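Local coordinates for glycinin A3B4 subunit (Glycine max, PDB 2D5F), which serves as a seed storage protein of soybean, an 11S globulin whose cupin-fold subunits assemble into trimers and, once mature, into hexamers, at the interface of chains A and B and the interface of chains A and C. Sequence-based numbering; all coordinates share one arbitrary frame. Chains: chain A/B/C, glycinin A3B4 subunit.

Contact 1: the interface of chains A and B. Residues chain A 339-343; chain B 89, 113, 328.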
ATOM      1  N   SER A 339      -1.483 -17.188 -28.621  1.00 24.58           N
ATOM      2  CA  SER A 339      -0.858 -15.872 -28.587  1.00 30.14           C
ATOM      3  C   SER A 339      -0.569 -15.296 -27.197  1.00 33.65           C
ATOM      4  O   SER A 339       0.257 -14.396 -27.058  1.00 31.34           O
ATOM      5  CB  SER A 339      -1.702 -14.875 -29.396  1.00 33.03           C
ATOM      6  OG  SER A 339      -3.021 -14.762 -28.881  1.00 36.16           O
ATOM      7  N   ARG A 340      -1.231 -15.809 -26.164  1.00 35.02           N
ATOM      8  CA  ARG A 340      -0.997 -15.300 -24.812  1.00 36.25           C
ATOM      9  C   ARG A 340       0.195 -15.920 -24.079  1.00 35.16           C
ATOM     10  O   ARG A 340       0.469 -15.579 -22.927  1.00 27.73           O
ATOM     11  CB  ARG A 340      -2.261 -15.451 -23.965  1.00 41.94           C
ATOM     12  CG  ARG A 340      -3.191 -14.251 -24.070  1.00 51.93           C
ATOM     13  CD  ARG A 340      -4.527 -14.602 -24.700  1.00 56.53           C
ATOM     14  NE  ARG A 340      -5.315 -13.402 -24.959  1.00 55.82           N
ATOM     15  CZ  ARG A 340      -5.701 -12.539 -24.022  1.00 65.57           C
ATOM     16  NH1 ARG A 340      -5.377 -12.742 -22.747  1.00 47.25           N
ATOM     17  NH2 ARG A 340      -6.405 -11.464 -24.360  1.00 63.16           N
ATOM     18  N   ALA A 341       0.913 -16.812 -24.752  1.00 25.77           N
ATOM     19  CA  ALA A 341       2.067 -17.469 -24.145  1.00 32.38           C
ATOM     20  C   ALA A 341       3.119 -16.491 -23.618  1.00 29.54           C
ATOM     21  O   ALA A 341       3.467 -15.510 -24.284  1.00 23.84           O
ATOM     22  CB  ALA A 341       2.714 -18.425 -25.152  1.00 26.29           C
ATOM     23  N   ASP A 342       3.621 -16.777 -22.418  1.00 21.13           N
ATOM     24  CA  ASP A 342       4.655 -15.967 -21.795  1.00 23.01           C
ATOM     25  C   ASP A 342       6.016 -16.627 -22.016  1.00 25.17           C
ATOM     26  O   ASP A 342       7.051 -15.960 -22.016  1.00 27.91           O
ATOM     27  CB  ASP A 342       4.363 -15.805 -20.305  1.00 20.08           C
ATOM     28  CG  ASP A 342       3.062 -15.061 -20.055  1.00 30.19           C
ATOM     29  OD1 ASP A 342       2.871 -13.980 -20.652  1.00 29.27           O
ATOM     30  OD2 ASP A 342       2.231 -15.554 -19.264  1.00 36.48           O
ATOM     31  N   PHE A 343       5.990 -17.945 -22.201  1.00 26.50           N
ATOM     32  CA  PHE A 343       7.178 -18.763 -22.474  1.00 25.30           C
ATOM     33  C   PHE A 343       6.862 -19.536 -23.759  1.00 24.14           C
ATOM     34  O   PHE A 343       5.743 -20.024 -23.930  1.00 21.20           O
ATOM     35  CB  PHE A 343       7.416 -19.769 -21.350  1.00 33.77           C
ATOM     36  CG  PHE A 343       8.145 -19.208 -20.163  1.00 39.31           C
ATOM     37  CD1 PHE A 343       9.525 -19.035 -20.196  1.00 45.31           C
ATOM     38  CD2 PHE A 343       7.459 -18.901 -18.993  1.00 49.21           C
ATOM     39  CE1 PHE A 343      10.217 -18.570 -19.077  1.00 44.72           C
ATOM     40  CE2 PHE A 343       8.143 -18.435 -17.867  1.00 50.20           C
ATOM     41  CZ  PHE A 343       9.523 -18.271 -17.911  1.00 43.26           C
TER
ATOM     42  N   PHE B  89      11.045 -16.245 -25.393  1.00 18.95           N
ATOM     43  CA  PHE B  89      10.641 -16.787 -26.688  1.00 18.38           C
ATOM     44  C   PHE B  89      11.937 -17.221 -27.367  1.00 21.65           C
ATOM     45  O   PHE B  89      12.738 -16.388 -27.784  1.00 25.71           O
ATOM     46  CB  PHE B  89       9.944 -15.713 -27.532  1.00 21.95           C
ATOM     47  CG  PHE B  89       8.452 -15.623 -27.307  1.00 27.19           C
ATOM     48  CD1 PHE B  89       7.911 -15.742 -26.027  1.00 25.24           C
ATOM     49  CD2 PHE B  89       7.590 -15.407 -28.379  1.00 28.96           C
ATOM     50  CE1 PHE B  89       6.533 -15.651 -25.821  1.00 23.28           C
ATOM     51  CE2 PHE B  89       6.211 -15.312 -28.183  1.00 32.06           C
ATOM     52  CZ  PHE B  89       5.682 -15.435 -26.896  1.00 23.56           C
ATOM     53  N   LYS B 113       8.631 -11.631 -25.268  1.00 22.62           N
ATOM     54  CA  LYS B 113       7.269 -11.911 -25.699  1.00 21.66           C
ATOM     55  C   LYS B 113       6.724 -10.994 -26.790  1.00 29.15           C
ATOM     56  O   LYS B 113       6.929  -9.779 -26.766  1.00 27.48           O
ATOM     57  CB  LYS B 113       6.333 -11.871 -24.491  1.00 20.41           C
ATOM     58  CG  LYS B 113       4.880 -12.208 -24.820  1.00 31.94           C
ATOM     59  CD  LYS B 113       4.002 -12.147 -23.578  1.00 38.47           C
ATOM     60  CE  LYS B 113       2.564 -12.531 -23.905  1.00 40.94           C
ATOM     61  NZ  LYS B 113       1.758 -12.699 -22.664  1.00 42.34           N
ATOM     62  N   THR B 328       6.409  -9.653 -17.639  1.00 49.68           N
ATOM     63  CA  THR B 328       5.287  -9.935 -18.536  1.00 55.98           C
ATOM     64  C   THR B 328       4.089  -9.010 -18.266  1.00 57.93           C
ATOM     65  O   THR B 328       2.940  -9.374 -18.532  1.00 57.56           O
ATOM     66  CB  THR B 328       4.822 -11.426 -18.452  1.00 62.03           C
ATOM     67  OG1 THR B 328       4.735 -11.845 -17.083  1.00 61.16           O
ATOM     68  CG2 THR B 328       5.786 -12.324 -19.199  1.00 54.40           C
TER

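Contact 2: the interface of chains A and C. Residues chain A 462, 466, 469-471; chain C 57, 59-60, 166-167.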
ATOM      1  N   ILE A 462      24.500 -20.053 -10.231  1.00 21.91           N
ATOM      2  CA  ILE A 462      25.524 -20.513  -9.296  1.00 23.26           C
ATOM      3  C   ILE A 462      26.918 -20.571  -9.920  1.00 22.06           C
ATOM      4  O   ILE A 462      27.078 -21.015 -11.055  1.00 24.60           O
ATOM      5  CB  ILE A 462      25.150 -21.903  -8.749  1.00 30.09           C
ATOM      6  CG1 ILE A 462      23.789 -21.828  -8.058  1.00 24.25           C
ATOM      7  CG2 ILE A 462      26.216 -22.408  -7.784  1.00 26.24           C
ATOM      8  CD1 ILE A 462      23.255 -23.170  -7.611  1.00 26.84           C
ATOM      9  N   VAL A 466      31.243 -23.795  -7.436  1.00 26.38           N
ATOM     10  CA  VAL A 466      30.295 -24.243  -6.426  1.00 28.29           C
ATOM     11  C   VAL A 466      29.620 -25.479  -7.012  1.00 21.75           C
ATOM     12  O   VAL A 466      29.401 -26.472  -6.324  1.00 26.07           O
ATOM     13  CB  VAL A 466      29.223 -23.173  -6.127  1.00 25.45           C
ATOM     14  CG1 VAL A 466      28.121 -23.776  -5.268  1.00 25.89           C
ATOM     15  CG2 VAL A 466      29.863 -21.989  -5.411  1.00 21.03           C
ATOM     16  N   ASN A 469      32.245 -28.525  -7.308  1.00 31.88           N
ATOM     17  CA  ASN A 469      32.411 -29.165  -6.019  1.00 23.49           C
ATOM     18  C   ASN A 469      31.126 -29.804  -5.513  1.00 30.31           C
ATOM     19  O   ASN A 469      31.172 -30.754  -4.735  1.00 36.27           O
ATOM     20  CB  ASN A 469      32.931 -28.160  -4.993  1.00 25.88           C
ATOM     21  CG  ASN A 469      34.371 -27.752  -5.254  1.00 30.10           C
ATOM     22  OD1 ASN A 469      34.647 -26.831  -6.028  1.00 31.42           O
ATOM     23  ND2 ASN A 469      35.298 -28.450  -4.617  1.00 26.09           N
ATOM     24  N   SER A 470      29.981 -29.290  -5.954  1.00 26.61           N
ATOM     25  CA  SER A 470      28.698 -29.836  -5.525  1.00 30.22           C
ATOM     26  C   SER A 470      28.389 -31.171  -6.183  1.00 26.06           C
ATOM     27  O   SER A 470      27.959 -32.111  -5.517  1.00 31.99           O
ATOM     28  CB  SER A 470      27.558 -28.856  -5.840  1.00 21.39           C
ATOM     29  OG  SER A 470      27.638 -27.699  -5.034  1.00 24.92           O
ATOM     30  N   TYR A 471      28.618 -31.254  -7.488  1.00 29.58           N
ATOM     31  CA  TYR A 471      28.323 -32.470  -8.233  1.00 28.24           C
ATOM     32  C   TYR A 471      29.544 -33.262  -8.688  1.00 34.91           C
ATOM     33  O   TYR A 471      29.404 -34.235  -9.429  1.00 35.23           O
ATOM     34  CB  TYR A 471      27.477 -32.130  -9.459  1.00 29.21           C
ATOM     35  CG  TYR A 471      26.176 -31.419  -9.149  1.00 27.74           C
ATOM     36  CD1 TYR A 471      26.035 -30.047  -9.377  1.00 29.81           C
ATOM     37  CD2 TYR A 471      25.076 -32.123  -8.655  1.00 28.66           C
ATOM     38  CE1 TYR A 471      24.823 -29.392  -9.124  1.00 27.84           C
ATOM     39  CE2 TYR A 471      23.857 -31.476  -8.396  1.00 26.96           C
ATOM     40  CZ  TYR A 471      23.742 -30.114  -8.636  1.00 21.47           C
ATOM     41  OH  TYR A 471      22.550 -29.477  -8.396  1.00 23.83           O
TER
ATOM     42  N   LEU C  57      31.885 -25.694   2.443  1.00 25.01           N
ATOM     43  CA  LEU C  57      30.834 -25.240   1.542  1.00 27.54           C
ATOM     44  C   LEU C  57      29.516 -25.944   1.863  1.00 26.65           C
ATOM     45  O   LEU C  57      29.440 -27.172   1.869  1.00 22.95           O
ATOM     46  CB  LEU C  57      31.224 -25.531   0.082  1.00 26.93           C
ATOM     47  CG  LEU C  57      30.169 -25.398  -1.029  1.00 25.77           C
ATOM     48  CD1 LEU C  57      29.791 -23.935  -1.268  1.00 22.55           C
ATOM     49  CD2 LEU C  57      30.727 -25.991  -2.305  1.00 18.49           C
ATOM     50  N   LEU C  59      26.261 -27.031   0.598  1.00 19.21           N
ATOM     51  CA  LEU C  59      25.629 -27.260  -0.706  1.00 24.74           C
ATOM     52  C   LEU C  59      24.278 -26.555  -0.868  1.00 20.70           C
ATOM     53  O   LEU C  59      23.550 -26.355   0.100  1.00 21.62           O
ATOM     54  CB  LEU C  59      25.472 -28.763  -0.951  1.00 24.92           C
ATOM     55  CG  LEU C  59      26.776 -29.579  -0.894  1.00 26.84           C
ATOM     56  CD1 LEU C  59      26.484 -31.018  -1.290  1.00 23.72           C
ATOM     57  CD2 LEU C  59      27.833 -28.968  -1.827  1.00 24.75           C
ATOM     58  N   PRO C  60      23.929 -26.175  -2.105  1.00 21.65           N
ATOM     59  CA  PRO C  60      22.669 -25.483  -2.416  1.00 23.61           C
ATOM     60  C   PRO C  60      21.405 -26.169  -1.901  1.00 26.79           C
ATOM     61  O   PRO C  60      21.224 -27.371  -2.085  1.00 22.89           O
ATOM     62  CB  PRO C  60      22.690 -25.397  -3.939  1.00 23.78           C
ATOM     63  CG  PRO C  60      24.157 -25.316  -4.249  1.00 27.02           C
ATOM     64  CD  PRO C  60      24.743 -26.350  -3.321  1.00 22.33           C
ATOM     65  N   ALA C 166      21.795 -30.528  -4.499  1.00 21.53           N
ATOM     66  CA  ALA C 166      22.989 -31.336  -4.738  1.00 25.38           C
ATOM     67  C   ALA C 166      23.424 -32.105  -3.492  1.00 28.47           C
ATOM     68  O   ALA C 166      23.007 -31.798  -2.371  1.00 29.34           O
ATOM     69  CB  ALA C 166      24.136 -30.447  -5.218  1.00 18.56           C
ATOM     70  N   GLY C 167      24.263 -33.114  -3.702  1.00 24.99           N
ATOM     71  CA  GLY C 167      24.758 -33.906  -2.595  1.00 24.78           C
ATOM     72  C   GLY C 167      23.828 -34.997  -2.105  1.00 27.42           C
ATOM     73  O   GLY C 167      22.728 -35.213  -2.637  1.00 31.87           O
TER

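Contact 1: the interface of chains A and B
The phenyl ring of B:Phe89 meets chain A with its rim: the carbonyl O of A:Ala341 lies at the ring edge, in its plane, 3.4 Å from CZ and about as far from CE1. The backbone C of A:Asp342 lines the same edge. A carbonyl oxygen set this way faces the slightly positive ring hydrogens, probably a mildly favourable contact though no hydrogen bond. One face of the ring belongs to its own chain, with CA of B:Lys113 standing 3.8 Å above the plane and offset toward the rim.

From there the B:Lys113 side chain reaches across to chain A. Its CG is anti to the backbone N (chi1 -178°) and every later torsion is extended, which carries the ammonium the full length of the chain, past the A:Ala341 carbonyl, to A:Asp342. At the tip, NZ forms a salt bridge with the carboxylate OD1 of A:Asp342 at 2.6 Å, approaching on the syn side but 31° out of the carboxylate plane. NZ also donates to the backbone carbonyl O of A:Arg340, 3.2 Å away. This second bond is the more bent, since the nitrogen stands above the carbonyl plane with a C=O···N angle of 115°. The carboxylate and carbonyl grip the ammonium from two directions, which would fix the lysine tip.

B:Thr328 closes in on the same aspartate with its methyl: CG2 packs 3.9 Å from CB of A:Asp342, the two side chains crossing at about a right angle, and lies 3.7 Å from OD1.

On chain A the contact runs from the 3-10 helix 338-340 through a two-residue loop to the start of strand 343-345. Chain B supplies the start of strand 89-92, the loop carrying B:Lys113 and the end of 3-10 helix 326-328. This polar, lysine-centred patch, with its chain-exchanged twin, belongs to a two-fold interface that may help build the hexamer.

Contact 2: the interface of chains A and C
A:Tyr471 lays one face of its phenol ring over the methyl of C:Ala166, whose CB stands 3.8 Å from the ring centroid in a CH-pi contact. The methyl sits toward the hydroxyl half of the ring and comes to 3.4 Å from CE2. With CG beside the backbone N (chi1 -57°) and chi2 at 104°, the ring presents its flat side to chain C. An alanine in place of this tyrosine would probably leave the C:Ala166 methyl without the aromatic face that it packs against and open a gap at this end of the helix.

Next along the helix, A:Ser470 rests on a surface formed by the C:Ala166 methyl and the side chains of C:Leu59 and C:Pro60. Its CB packs against CB of C:Ala166 at 3.8 Å, while OG comes to 3.5 Å from CD2 of C:Leu59 and also lies against the CD methylene of C:Pro60. Farther out the contacts are thinner: CD1 of A:Ile462 touches CG of C:Pro60 at 4.1 Å, the two side chains meeting at a slant, and CD2 of C:Leu57 meets CB of A:Asn469.

This apolar helix-on-strand patch, joined by no polar bond, rests on shape and likely helps hold neighbouring subunits together. Helix 464-471 brings A:Val466, A:Asn469, A:Ser470 and A:Tyr471, with A:Ile462 just before it; strand 56-62 of chain C supplies C:Leu57, C:Leu59 and C:Pro60, and a loop of that chain C:Ala166. The serine hydroxyl, turned among apolar neighbours, finds its partner within its own helix: OG of A:Ser470 donates to the carbonyl O of A:Val466, one turn back, at 2.5 Å, from 35° out of the carbonyl plane.

Contact 1 and contact 2 lie about 33 Å apart, centre to centre of their C-alpha atoms, and have no residue in common. Chain A takes part in both: it offers the segment around its 3-10 helix 338-340 to chain B and its helix 464-471 to chain C. A subunit therefore meets two different copies through separate surfaces. The two are unlike in kind: contact 1 is charged and two-fold, contact 2 apolar and not. Used together, a two-fold contact and one of the other kind could link six subunits into a hexamer, and contact 2 may join subunits within a trimer.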